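PDB 5DFY: histidine kinase, which probably autophosphorylates on histidine as a light-sensing two-component kinase, this chain being its third GAF domain, which binds phycocyanobilin covalently. Local coordinates for residues L72-N77 with T109-N114; D60-L65 with G164-Y169; H64-D69 with I182-Q187. All coordinates share one frame; numbering follows the deposited sequence.

Contact 1: residues L72-N77 with T109-N114; sequences LVYRFN and TYLQEN. With CYC (phycocyanobilin), chain B.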
loop_
_atom_site.group_PDB
_atom_site.type_symbol
_atom_site.label_atom_id
_atom_site.label_comp_id
_atom_site.label_asym_id
_atom_site.label_seq_id
_atom_site.Cartn_x
_atom_site.Cartn_y
_atom_site.Cartn_z
ATOM N N LEU A 72 8.421 -19.866 1.985
ATOM C CA LEU A 72 7.109 -20.052 1.383
ATOM C C LEU A 72 6.345 -18.738 1.330
ATOM O O LEU A 72 6.413 -17.908 2.259
ATOM C CB LEU A 72 6.266 -21.069 2.131
ATOM C CG LEU A 72 6.807 -22.506 2.199
ATOM C CD1 LEU A 72 6.057 -23.331 3.229
ATOM C CD2 LEU A 72 6.725 -23.129 0.815
ATOM N N VAL A 73 5.617 -18.578 0.232
ATOM C CA VAL A 73 4.639 -17.500 0.074
ATOM C C VAL A 73 3.248 -18.116 0.113
ATOM O O VAL A 73 2.944 -19.015 -0.671
ATOM C CB VAL A 73 4.849 -16.743 -1.245
ATOM C CG1 VAL A 73 3.797 -15.615 -1.383
ATOM C CG2 VAL A 73 6.254 -16.151 -1.325
ATOM N N TYR A 74 2.409 -17.616 1.016
ATOM C CA TYR A 74 1.078 -18.166 1.296
ATOM C C TYR A 74 0.086 -17.042 1.127
ATOM O O TYR A 74 0.221 -16.018 1.777
ATOM C CB TYR A 74 1.029 -18.715 2.713
ATOM C CG TYR A 74 -0.251 -19.327 3.229
ATOM C CD1 TYR A 74 -0.546 -20.666 2.998
ATOM C CD2 TYR A 74 -1.129 -18.592 4.018
ATOM C CE1 TYR A 74 -1.685 -21.239 3.513
ATOM C CE2 TYR A 74 -2.290 -19.165 4.532
ATOM C CZ TYR A 74 -2.544 -20.488 4.288
ATOM O OH TYR A 74 -3.684 -21.083 4.785
ATOM N N ARG A 75 -0.884 -17.238 0.245
ATOM C CA ARG A 75 -1.858 -16.196 -0.096
ATOM C C ARG A 75 -3.213 -16.550 0.480
ATOM O O ARG A 75 -3.697 -17.659 0.252
ATOM C CB ARG A 75 -1.961 -16.050 -1.606
ATOM C CG ARG A 75 -2.904 -14.947 -2.049
ATOM C CD ARG A 75 -3.012 -14.887 -3.550
ATOM N NE ARG A 75 -3.596 -16.127 -4.031
ATOM C CZ ARG A 75 -3.389 -16.654 -5.232
ATOM N NH1 ARG A 75 -2.612 -16.045 -6.117
ATOM N NH2 ARG A 75 -3.966 -17.805 -5.538
ATOM N N PHE A 76 -3.823 -15.620 1.214
ATOM C CA PHE A 76 -5.160 -15.839 1.758
ATOM C C PHE A 76 -6.258 -15.812 0.700
ATOM O O PHE A 76 -6.256 -15.010 -0.241
ATOM C CB PHE A 76 -5.458 -14.804 2.819
ATOM C CG PHE A 76 -4.713 -15.011 4.112
ATOM C CD1 PHE A 76 -4.934 -16.138 4.895
ATOM C CD2 PHE A 76 -3.781 -14.088 4.551
ATOM C CE1 PHE A 76 -4.250 -16.315 6.093
ATOM C CE2 PHE A 76 -3.106 -14.247 5.741
ATOM C CZ PHE A 76 -3.327 -15.375 6.516
ATOM N N ASN A 77 -7.199 -16.735 0.865
ATOM C CA ASN A 77 -8.424 -16.752 0.084
ATOM C C ASN A 77 -9.426 -15.857 0.774
ATOM O O ASN A 77 -9.217 -15.455 1.914
ATOM C CB ASN A 77 -8.968 -18.165 -0.023
ATOM C CG ASN A 77 -8.093 -19.067 -0.849
ATOM O OD1 ASN A 77 -7.562 -18.661 -1.881
ATOM N ND2 ASN A 77 -7.940 -20.313 -0.398
ATOM N N THR A 109 -7.171 -24.110 10.738
ATOM C CA THR A 109 -8.456 -23.644 11.228
ATOM C C THR A 109 -8.312 -22.373 12.066
ATOM O O THR A 109 -9.200 -21.534 12.070
ATOM C CB THR A 109 -9.142 -24.751 12.051
ATOM O OG1 THR A 109 -8.244 -25.223 13.056
ATOM C CG2 THR A 109 -9.489 -25.910 11.163
ATOM N N TYR A 110 -7.190 -22.215 12.759
ATOM C CA TYR A 110 -6.992 -21.059 13.629
ATOM C C TYR A 110 -6.848 -19.762 12.836
ATOM O O TYR A 110 -7.465 -18.748 13.170
ATOM C CB TYR A 110 -5.776 -21.267 14.517
ATOM C CG TYR A 110 -5.498 -20.145 15.489
ATOM C CD1 TYR A 110 -4.737 -19.045 15.124
ATOM C CD2 TYR A 110 -5.997 -20.186 16.782
ATOM C CE1 TYR A 110 -4.483 -18.018 16.019
ATOM C CE2 TYR A 110 -5.748 -19.172 17.671
ATOM C CZ TYR A 110 -4.992 -18.094 17.291
ATOM O OH TYR A 110 -4.742 -17.085 18.189
ATOM N N LEU A 111 -6.022 -19.768 11.789
ATOM C CA LEU A 111 -5.912 -18.564 10.959
ATOM C C LEU A 111 -7.232 -18.226 10.325
ATOM O O LEU A 111 -7.616 -17.061 10.214
ATOM C CB LEU A 111 -4.865 -18.736 9.851
ATOM C CG LEU A 111 -3.398 -18.702 10.238
ATOM C CD1 LEU A 111 -2.577 -18.954 8.991
ATOM C CD2 LEU A 111 -3.015 -17.382 10.867
ATOM N N GLN A 112 -7.933 -19.251 9.873
ATOM C CA GLN A 112 -9.216 -19.027 9.234
ATOM C C GLN A 112 -10.225 -18.432 10.194
ATOM O O GLN A 112 -10.857 -17.434 9.887
ATOM C CB GLN A 112 -9.740 -20.334 8.664
ATOM C CG GLN A 112 -11.038 -20.185 7.948
ATOM C CD GLN A 112 -11.263 -21.311 6.961
ATOM O OE1 GLN A 112 -11.797 -21.102 5.874
ATOM N NE2 GLN A 112 -10.836 -22.511 7.329
ATOM N N GLU A 113 -10.363 -19.036 11.377
ATOM C CA GLU A 113 -11.356 -18.568 12.345
ATOM C C GLU A 113 -11.037 -17.178 12.864
ATOM O O GLU A 113 -11.939 -16.422 13.206
ATOM C CB GLU A 113 -11.473 -19.543 13.515
ATOM C CG GLU A 113 -12.118 -20.861 13.110
ATOM C CD GLU A 113 -12.100 -21.908 14.210
ATOM O OE1 GLU A 113 -11.802 -21.558 15.374
ATOM O OE2 GLU A 113 -12.389 -23.085 13.907
ATOM N N ASN A 114 -9.755 -16.838 12.938
ATOM C CA ASN A 114 -9.353 -15.539 13.438
ATOM C C ASN A 114 -9.007 -14.569 12.320
ATOM O O ASN A 114 -8.417 -13.539 12.565
ATOM C CB ASN A 114 -8.189 -15.709 14.399
ATOM C CG ASN A 114 -8.591 -16.475 15.638
ATOM O OD1 ASN A 114 -8.266 -17.652 15.792
ATOM N ND2 ASN A 114 -9.337 -15.824 16.508
HETATM C CHA CYC B . -1.559 -21.129 14.900
HETATM N NA CYC B . -0.999 -21.626 12.473
HETATM C C1A CYC B . -0.953 -20.869 13.732
HETATM C C2A CYC B . -0.048 -19.696 13.487
HETATM C C3A CYC B . 0.437 -19.750 12.127
HETATM C C4A CYC B . -0.145 -20.951 11.507
HETATM C CMA CYC B . 1.356 -18.733 11.503
HETATM C CAA CYC B . 0.219 -18.607 14.511
HETATM C CBA CYC B . -1.025 -17.706 14.353
HETATM C CGA CYC B . -1.144 -16.528 15.318
HETATM O O1A CYC B . -0.419 -16.499 16.338
HETATM O O2A CYC B . -1.987 -15.586 15.121
HETATM C CHB CYC B . -0.043 -21.465 10.113
HETATM N NB CYC B . 2.391 -20.993 9.725
HETATM C C1B CYC B . 0.986 -21.257 9.308
HETATM C C2B CYC B . 0.936 -21.282 7.841
HETATM C C3B CYC B . 2.226 -21.057 7.344
HETATM C C4B CYC B . 3.172 -20.896 8.470
HETATM C CMB CYC B . -0.336 -21.520 7.055
HETATM C CAB CYC B . 2.635 -20.996 5.877
HETATM C CBB CYC B . 3.061 -19.581 5.513
HETATM O OB CYC B . 4.363 -20.694 8.452
HETATM N NC CYC B . -3.249 -25.699 12.367
HETATM C C1C CYC B . -3.217 -26.690 11.627
HETATM C C2C CYC B . -4.395 -27.828 12.151
HETATM C C3C CYC B . -5.253 -27.126 12.842
HETATM C C4C CYC B . -4.352 -25.919 13.434
HETATM C CMC CYC B . -4.961 -28.635 10.927
HETATM C CAC CYC B . -6.057 -27.873 14.044
HETATM C CBC CYC B . -7.099 -28.781 13.433
HETATM O OC CYC B . -2.487 -26.868 10.672
HETATM C CHD CYC B . -4.620 -25.211 14.541
HETATM N ND CYC B . -2.986 -23.240 14.243
HETATM C C1D CYC B . -3.816 -24.032 14.988
HETATM C C2D CYC B . -3.823 -23.595 16.281
HETATM C C3D CYC B . -3.006 -22.514 16.351
HETATM C C4D CYC B . -2.488 -22.295 15.078
HETATM C CMD CYC B . -4.647 -24.240 17.387
HETATM C CAD CYC B . -2.710 -21.696 17.582
HETATM C CBD CYC B . -1.386 -22.104 18.194
HETATM C CGD CYC B . -1.482 -23.523 18.726
HETATM O O1D CYC B . -0.873 -24.472 18.161
HETATM O O2D CYC B . -2.181 -23.780 19.745
#
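The backbone N of L111 is hydrogen-bonded to OD1 of D108, and the other carboxylate oxygen, OD2, is bonded to phycocyanobilin. The start of helix 109-113 and the bilin thus share one acidic group. Across the contact itself the touch is purely apolar. L111 sends CD1 between the chromophore and the aromatic side chains of strand 70-76. Its closest partner on that strand is F76, whose ring it meets at the edge, with CD1 to CE1 at 4.3 Å. The same methyl comes obliquely to the Y74 ring, and it lies 3.7 Å from CHB of the bilin. CD2 of L111 turns to the propionate arm, at 4.0 Å from CBA.

Y74 meets the bilin with a face. The chromophore methyl CMB sits over that face, off centre, 3.7 Å from CZ. With CG anti to the backbone N (chi1 180°), the ring extends toward helix 109-113. Y74 CB lies 3.6 Å from CBB of the bilin. F76 CE1 adjoins the Y74 ring at its edge.

Y110 lies along the bilin further from the strand. Its CB is 3.4 Å from C1D, and one ring face carries CAD near the rim. The propionate oxygen O2A lies in the ring plane, 3.6 Å from CE1. Replacing Y110 with an alanine would take away this ring, so the CAD arm and the neighbouring propionate would probably lose a wall and be freer to turn. T109 adds its OG1, beside C3C.

The direct touch is small, and both segments also pack on the chromophore. Polar partners, among them the D108 carboxylate and R118, hold the bilin by hydrogen bonds. The apolar packing probably limits its movement, and D108 is likely to polarise the group it bonds.

Contact 2: residues D60-L65 with G164-Y169; sequences DEVRHL and GLLGAY. With CYC (phycocyanobilin), chain B.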
loop_
_atom_site.group_PDB
_atom_site.type_symbol
_atom_site.label_atom_id
_atom_site.label_comp_id
_atom_site.label_asym_id
_atom_site.label_seq_id
_atom_site.Cartn_x
_atom_site.Cartn_y
_atom_site.Cartn_z
ATOM N N ASP A 60 13.760 -16.399 -3.025
ATOM C CA ASP A 60 15.173 -16.748 -3.154
ATOM C C ASP A 60 16.048 -15.773 -2.365
ATOM O O ASP A 60 17.049 -16.167 -1.763
ATOM C CB ASP A 60 15.629 -16.738 -4.620
ATOM C CG ASP A 60 15.061 -17.892 -5.443
ATOM O OD1 ASP A 60 14.494 -18.868 -4.886
ATOM O OD2 ASP A 60 15.208 -17.828 -6.688
ATOM N N GLU A 61 15.673 -14.493 -2.358
ATOM C CA GLU A 61 16.407 -13.497 -1.595
ATOM C C GLU A 61 16.365 -13.811 -0.093
ATOM O O GLU A 61 17.400 -13.776 0.578
ATOM C CB GLU A 61 15.844 -12.095 -1.894
ATOM C CG GLU A 61 16.461 -10.969 -1.055
ATOM C CD GLU A 61 15.794 -9.605 -1.295
ATOM O OE1 GLU A 61 14.552 -9.542 -1.460
ATOM O OE2 GLU A 61 16.525 -8.594 -1.307
ATOM N N VAL A 62 15.183 -14.142 0.424
ATOM C CA VAL A 62 15.048 -14.499 1.831
ATOM C C VAL A 62 15.935 -15.694 2.159
ATOM O O VAL A 62 16.654 -15.693 3.155
ATOM C CB VAL A 62 13.594 -14.804 2.198
ATOM C CG1 VAL A 62 13.500 -15.343 3.614
ATOM C CG2 VAL A 62 12.746 -13.555 2.015
ATOM N N ARG A 63 15.880 -16.721 1.319
ATOM C CA ARG A 63 16.580 -17.956 1.628
ATOM C C ARG A 63 18.076 -17.678 1.635
ATOM O O ARG A 63 18.799 -18.194 2.485
ATOM C CB ARG A 63 16.238 -19.060 0.626
ATOM C CG ARG A 63 16.856 -20.409 1.045
ATOM C CD ARG A 63 16.192 -21.593 0.363
ATOM N NE ARG A 63 16.364 -21.612 -1.085
ATOM C CZ ARG A 63 17.439 -22.079 -1.722
ATOM N NH1 ARG A 63 18.478 -22.545 -1.042
ATOM N NH2 ARG A 63 17.472 -22.076 -3.048
ATOM N N HIS A 64 18.502 -16.848 0.688
ATOM C CA HIS A 64 19.886 -16.410 0.573
ATOM C C HIS A 64 20.320 -15.573 1.790
ATOM O O HIS A 64 21.346 -15.859 2.414
ATOM C CB HIS A 64 20.044 -15.627 -0.734
ATOM C CG HIS A 64 21.450 -15.214 -1.031
ATOM N ND1 HIS A 64 21.801 -13.906 -1.291
ATOM C CD2 HIS A 64 22.589 -15.936 -1.119
ATOM C CE1 HIS A 64 23.102 -13.840 -1.518
ATOM N NE2 HIS A 64 23.603 -15.058 -1.420
ATOM N N LEU A 65 19.535 -14.566 2.156
ATOM C CA LEU A 65 19.933 -13.676 3.242
ATOM C C LEU A 65 19.896 -14.310 4.612
ATOM O O LEU A 65 20.751 -14.010 5.451
ATOM C CB LEU A 65 19.057 -12.423 3.268
ATOM C CG LEU A 65 19.213 -11.504 2.062
ATOM C CD1 LEU A 65 18.190 -10.369 2.150
ATOM C CD2 LEU A 65 20.613 -10.932 1.987
ATOM N N GLY A 164 -1.417 -12.082 2.626
ATOM C CA GLY A 164 -0.797 -13.384 2.791
ATOM C C GLY A 164 0.301 -13.343 3.827
ATOM O O GLY A 164 0.436 -12.388 4.593
ATOM N N LEU A 165 1.105 -14.402 3.817
ATOM C CA LEU A 165 2.196 -14.610 4.749
ATOM C C LEU A 165 3.460 -14.958 3.976
ATOM O O LEU A 165 3.396 -15.585 2.926
ATOM C CB LEU A 165 1.898 -15.737 5.738
ATOM C CG LEU A 165 0.586 -15.662 6.508
ATOM C CD1 LEU A 165 0.399 -16.905 7.374
ATOM C CD2 LEU A 165 0.559 -14.443 7.370
ATOM N N LEU A 166 4.585 -14.563 4.539
ATOM C CA LEU A 166 5.921 -14.917 4.054
ATOM C C LEU A 166 6.630 -15.662 5.176
ATOM O O LEU A 166 6.811 -15.124 6.259
ATOM C CB LEU A 166 6.692 -13.655 3.652
ATOM C CG LEU A 166 8.124 -13.863 3.149
ATOM C CD1 LEU A 166 8.174 -14.717 1.906
ATOM C CD2 LEU A 166 8.746 -12.515 2.862
ATOM N N GLY A 167 6.964 -16.934 4.937
ATOM C CA GLY A 167 7.591 -17.763 5.951
ATOM C C GLY A 167 9.001 -18.187 5.602
ATOM O O GLY A 167 9.287 -18.507 4.462
ATOM N N ALA A 168 9.860 -18.177 6.606
ATOM C CA ALA A 168 11.219 -18.696 6.529
ATOM C C ALA A 168 11.337 -19.866 7.520
ATOM O O ALA A 168 10.900 -19.764 8.667
ATOM C CB ALA A 168 12.217 -17.620 6.839
ATOM N N TYR A 169 11.934 -20.971 7.064
ATOM C CA TYR A 169 11.901 -22.239 7.801
ATOM C C TYR A 169 13.265 -22.869 7.893
ATOM O O TYR A 169 14.029 -22.852 6.933
ATOM C CB TYR A 169 10.941 -23.223 7.130
ATOM C CG TYR A 169 9.580 -22.612 6.910
ATOM C CD1 TYR A 169 8.645 -22.593 7.928
ATOM C CD2 TYR A 169 9.261 -22.001 5.713
ATOM C CE1 TYR A 169 7.396 -22.001 7.743
ATOM C CE2 TYR A 169 8.027 -21.420 5.515
ATOM C CZ TYR A 169 7.100 -21.427 6.534
ATOM O OH TYR A 169 5.882 -20.822 6.319
HETATM C CHA CYC B . -1.559 -21.129 14.900
HETATM N NA CYC B . -0.999 -21.626 12.473
HETATM C C1A CYC B . -0.953 -20.869 13.732
HETATM C C2A CYC B . -0.048 -19.696 13.487
HETATM C C3A CYC B . 0.437 -19.750 12.127
HETATM C C4A CYC B . -0.145 -20.951 11.507
HETATM C CMA CYC B . 1.356 -18.733 11.503
HETATM C CAA CYC B . 0.219 -18.607 14.511
HETATM C CBA CYC B . -1.025 -17.706 14.353
HETATM C CGA CYC B . -1.144 -16.528 15.318
HETATM O O1A CYC B . -0.419 -16.499 16.338
HETATM O O2A CYC B . -1.987 -15.586 15.121
HETATM C CHB CYC B . -0.043 -21.465 10.113
HETATM N NB CYC B . 2.391 -20.993 9.725
HETATM C C1B CYC B . 0.986 -21.257 9.308
HETATM C C2B CYC B . 0.936 -21.282 7.841
HETATM C C3B CYC B . 2.226 -21.057 7.344
HETATM C C4B CYC B . 3.172 -20.896 8.470
HETATM C CMB CYC B . -0.336 -21.520 7.055
HETATM C CAB CYC B . 2.635 -20.996 5.877
HETATM C CBB CYC B . 3.061 -19.581 5.513
HETATM O OB CYC B . 4.363 -20.694 8.452
HETATM N NC CYC B . -3.249 -25.699 12.367
HETATM C C1C CYC B . -3.217 -26.690 11.627
HETATM C C2C CYC B . -4.395 -27.828 12.151
HETATM C C3C CYC B . -5.253 -27.126 12.842
HETATM C C4C CYC B . -4.352 -25.919 13.434
HETATM C CMC CYC B . -4.961 -28.635 10.927
HETATM C CAC CYC B . -6.057 -27.873 14.044
HETATM C CBC CYC B . -7.099 -28.781 13.433
HETATM O OC CYC B . -2.487 -26.868 10.672
HETATM C CHD CYC B . -4.620 -25.211 14.541
HETATM N ND CYC B . -2.986 -23.240 14.243
HETATM C C1D CYC B . -3.816 -24.032 14.988
HETATM C C2D CYC B . -3.823 -23.595 16.281
HETATM C C3D CYC B . -3.006 -22.514 16.351
HETATM C C4D CYC B . -2.488 -22.295 15.078
HETATM C CMD CYC B . -4.647 -24.240 17.387
HETATM C CAD CYC B . -2.710 -21.696 17.582
HETATM C CBD CYC B . -1.386 -22.104 18.194
HETATM C CGD CYC B . -1.482 -23.523 18.726
HETATM O O1D CYC B . -0.873 -24.472 18.161
HETATM O O2D CYC B . -2.181 -23.780 19.745
#
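V62 of helix 50-66 meets two side chains of strand 161-170, one with each of its methyls. Its CG2 lies 4.2 Å from CD2 of L166. Its CG1 lies 4.2 Å from CB of A168. All three residues are buried, and these apolar touches are the whole direct contact. V62 CG1 is anti to the backbone N (chi1 173°), which spreads the two methyls over alternate residues of the strand.

The polar interaction is on the other face of the strand. Y169 OH donates a hydrogen bond of 2.6 Å to the carbonyl oxygen OB of phycocyanobilin. OB lies in the plane of the phenol ring, at its edge. A CB on G167 would point away from the helix and come within 2.0 Å of Y169 OH, so a side chain there would clash with the phenol. L165 adds a looser apolar touch, its CB 4.0 Å from CBB of the bilin.

The strand lies in the sheet between strands 70-76 and 150-158. V71 and, from helix 179-203, L185 close round V62 and L166, so the strand has helices on one face and the bilin on the other.

Contact 3: residues H64-D69 with I182-Q187; sequences HLLSCD and IHLLHQ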
loop_
_atom_site.group_PDB
_atom_site.type_symbol
_atom_site.label_atom_id
_atom_site.label_comp_id
_atom_site.label_asym_id
_atom_site.label_seq_id
_atom_site.Cartn_x
_atom_site.Cartn_y
_atom_site.Cartn_z
ATOM N N HIS A 64 18.502 -16.848 0.688
ATOM C CA HIS A 64 19.886 -16.410 0.573
ATOM C C HIS A 64 20.320 -15.573 1.790
ATOM O O HIS A 64 21.346 -15.859 2.414
ATOM C CB HIS A 64 20.044 -15.627 -0.734
ATOM C CG HIS A 64 21.450 -15.214 -1.031
ATOM N ND1 HIS A 64 21.801 -13.906 -1.291
ATOM C CD2 HIS A 64 22.589 -15.936 -1.119
ATOM C CE1 HIS A 64 23.102 -13.840 -1.518
ATOM N NE2 HIS A 64 23.603 -15.058 -1.420
ATOM N N LEU A 65 19.535 -14.566 2.156
ATOM C CA LEU A 65 19.933 -13.676 3.242
ATOM C C LEU A 65 19.896 -14.310 4.612
ATOM O O LEU A 65 20.751 -14.010 5.451
ATOM C CB LEU A 65 19.057 -12.423 3.268
ATOM C CG LEU A 65 19.213 -11.504 2.062
ATOM C CD1 LEU A 65 18.190 -10.369 2.150
ATOM C CD2 LEU A 65 20.613 -10.932 1.987
ATOM N N LEU A 66 18.895 -15.155 4.862
ATOM C CA LEU A 66 18.746 -15.795 6.156
ATOM C C LEU A 66 19.439 -17.149 6.254
ATOM O O LEU A 66 19.537 -17.699 7.330
ATOM C CB LEU A 66 17.274 -15.992 6.498
ATOM C CG LEU A 66 16.461 -14.726 6.727
ATOM C CD1 LEU A 66 15.035 -15.073 7.116
ATOM C CD2 LEU A 66 17.120 -13.857 7.790
ATOM N N SER A 67 19.903 -17.680 5.142
ATOM C CA SER A 67 20.483 -19.017 5.157
ATOM C C SER A 67 19.545 -20.011 5.834
ATOM O O SER A 67 19.974 -20.835 6.639
ATOM C CB SER A 67 21.833 -19.010 5.876
ATOM O OG SER A 67 22.769 -18.236 5.162
ATOM N N CYS A 68 18.263 -19.920 5.528
ATOM C CA CYS A 68 17.287 -20.879 6.020
ATOM C C CYS A 68 17.128 -21.974 4.955
ATOM O O CYS A 68 17.749 -21.916 3.897
ATOM C CB CYS A 68 15.956 -20.207 6.349
ATOM S SG CYS A 68 15.162 -19.333 4.988
ATOM N N ASP A 69 16.318 -22.976 5.258
ATOM C CA ASP A 69 16.195 -24.150 4.396
ATOM C C ASP A 69 15.065 -24.054 3.379
ATOM O O ASP A 69 15.173 -24.571 2.264
ATOM C CB ASP A 69 16.007 -25.385 5.260
ATOM C CG ASP A 69 17.217 -25.667 6.115
ATOM O OD1 ASP A 69 18.346 -25.591 5.575
ATOM O OD2 ASP A 69 17.041 -25.941 7.310
ATOM N N ILE A 182 14.139 -10.930 12.331
ATOM C CA ILE A 182 12.701 -10.678 12.364
ATOM C C ILE A 182 12.418 -9.336 11.706
ATOM O O ILE A 182 11.505 -9.209 10.876
ATOM C CB ILE A 182 12.155 -10.705 13.807
ATOM C CG1 ILE A 182 12.381 -12.081 14.433
ATOM C CG2 ILE A 182 10.686 -10.366 13.805
ATOM C CD1 ILE A 182 12.034 -12.117 15.933
ATOM N N HIS A 183 13.202 -8.327 12.074
ATOM C CA HIS A 183 12.973 -6.985 11.528
ATOM C C HIS A 183 13.204 -6.952 10.025
ATOM O O HIS A 183 12.488 -6.270 9.289
ATOM C CB HIS A 183 13.888 -5.973 12.200
ATOM C CG HIS A 183 13.750 -5.959 13.684
ATOM N ND1 HIS A 183 14.778 -5.589 14.532
ATOM C CD2 HIS A 183 12.712 -6.297 14.471
ATOM C CE1 HIS A 183 14.362 -5.694 15.779
ATOM N NE2 HIS A 183 13.115 -6.127 15.772
ATOM N N LEU A 184 14.219 -7.683 9.571
ATOM C CA LEU A 184 14.548 -7.728 8.157
ATOM C C LEU A 184 13.437 -8.411 7.360
ATOM O O LEU A 184 12.991 -7.903 6.340
ATOM C CB LEU A 184 15.880 -8.461 7.940
ATOM C CG LEU A 184 16.224 -8.724 6.474
ATOM C CD1 LEU A 184 16.431 -7.437 5.686
ATOM C CD2 LEU A 184 17.459 -9.590 6.430
ATOM N N LEU A 185 12.982 -9.568 7.821
ATOM C CA LEU A 185 11.964 -10.293 7.064
ATOM C C LEU A 185 10.669 -9.486 7.015
ATOM O O LEU A 185 9.967 -9.468 6.002
ATOM C CB LEU A 185 11.720 -11.683 7.647
ATOM C CG LEU A 185 10.868 -12.580 6.750
ATOM C CD1 LEU A 185 11.518 -12.790 5.408
ATOM C CD2 LEU A 185 10.639 -13.909 7.429
ATOM N N HIS A 186 10.371 -8.794 8.110
ATOM C CA HIS A 186 9.201 -7.919 8.170
ATOM C C HIS A 186 9.247 -6.887 7.030
ATOM O O HIS A 186 8.246 -6.663 6.348
ATOM C CB HIS A 186 9.135 -7.207 9.533
ATOM C CG HIS A 186 7.889 -6.396 9.725
ATOM N ND1 HIS A 186 6.827 -6.826 10.481
ATOM C CD2 HIS A 186 7.552 -5.174 9.251
ATOM C CE1 HIS A 186 5.859 -5.916 10.437
ATOM N NE2 HIS A 186 6.280 -4.903 9.714
ATOM N N GLN A 187 10.415 -6.291 6.800
ATOM C CA GLN A 187 10.537 -5.309 5.721
ATOM C C GLN A 187 10.551 -5.946 4.324
ATOM O O GLN A 187 10.020 -5.368 3.377
ATOM C CB GLN A 187 11.786 -4.452 5.901
ATOM C CG GLN A 187 11.733 -3.527 7.121
ATOM C CD GLN A 187 10.463 -2.703 7.170
ATOM O OE1 GLN A 187 9.964 -2.223 6.145
ATOM N NE2 GLN A 187 9.902 -2.567 8.365
#
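L184 has CG anti to the backbone N (chi1 172°), which carries its two methyls out from helix 179-203 toward the end of helix 50-66. L65 and L66 share another shape. Each has CG anti to the carbonyl carbon, beside the backbone N (chi1 -66°), which sends the methyls toward helix 179-203. These torsions bring three leucines together.

A single methyl, CD2 of L184, is the meeting point. It lies 4.4 Å from CD1 of L65 and 4.5 Å from CD2 of L66, so it faces two neighbouring residues of the other helix. The two approaches come from directions nearly at right angles. L65 and L66 each use one branch for this, and their other methyls stay further off. The second methyl of L184, CD1, is also more distant, at 4.9 Å from CD1 of L65. The touches are therefore light, methyl against methyl. There is no hydrogen bond between the two segments. The backbones stay apart, the nearest CA atoms being those of L66 and L185 at 8.8 Å.

Burial is uneven. L66 is buried and leans on A168 of strand 161-170. L65 is exposed and touches I188 further along helix 179-203. L184 also packs against F205 of the second subunit, so the outer side of this contact adjoins the dimer interface.

No residue here touches the chromophore; the side chain of L66 is about 12 Å from the bound phycocyanobilin. The contact joins the first and last helices of this chain. Such flanking helices, laid on the sheet face away from the bilin, are typical of GAF domains in the phytochrome family, where they commonly take part in dimerisation.

Contacts 1 and 2 are buried, whereas contact 3 is partly exposed and reaches the second subunit. Contacts 2 and 3 share helix 50-66, and their centres lie about 6 Å apart. Contact 1 is about 17 Å from contact 2, centre to centre, yet its strand 70-76 pairs with strand 161-170 of contact 2 in the same sheet. Along the chain it is nested inside the loops closed by the other two. Chemistry follows place. On the bilin side, contact 1 mixes aromatic and apolar groups with a shared carboxylate. Contact 2 is apolar toward the helices and adds one hydrogen bond on the bilin side. Contact 3, which does not touch the bilin, joins its segments through leucines alone.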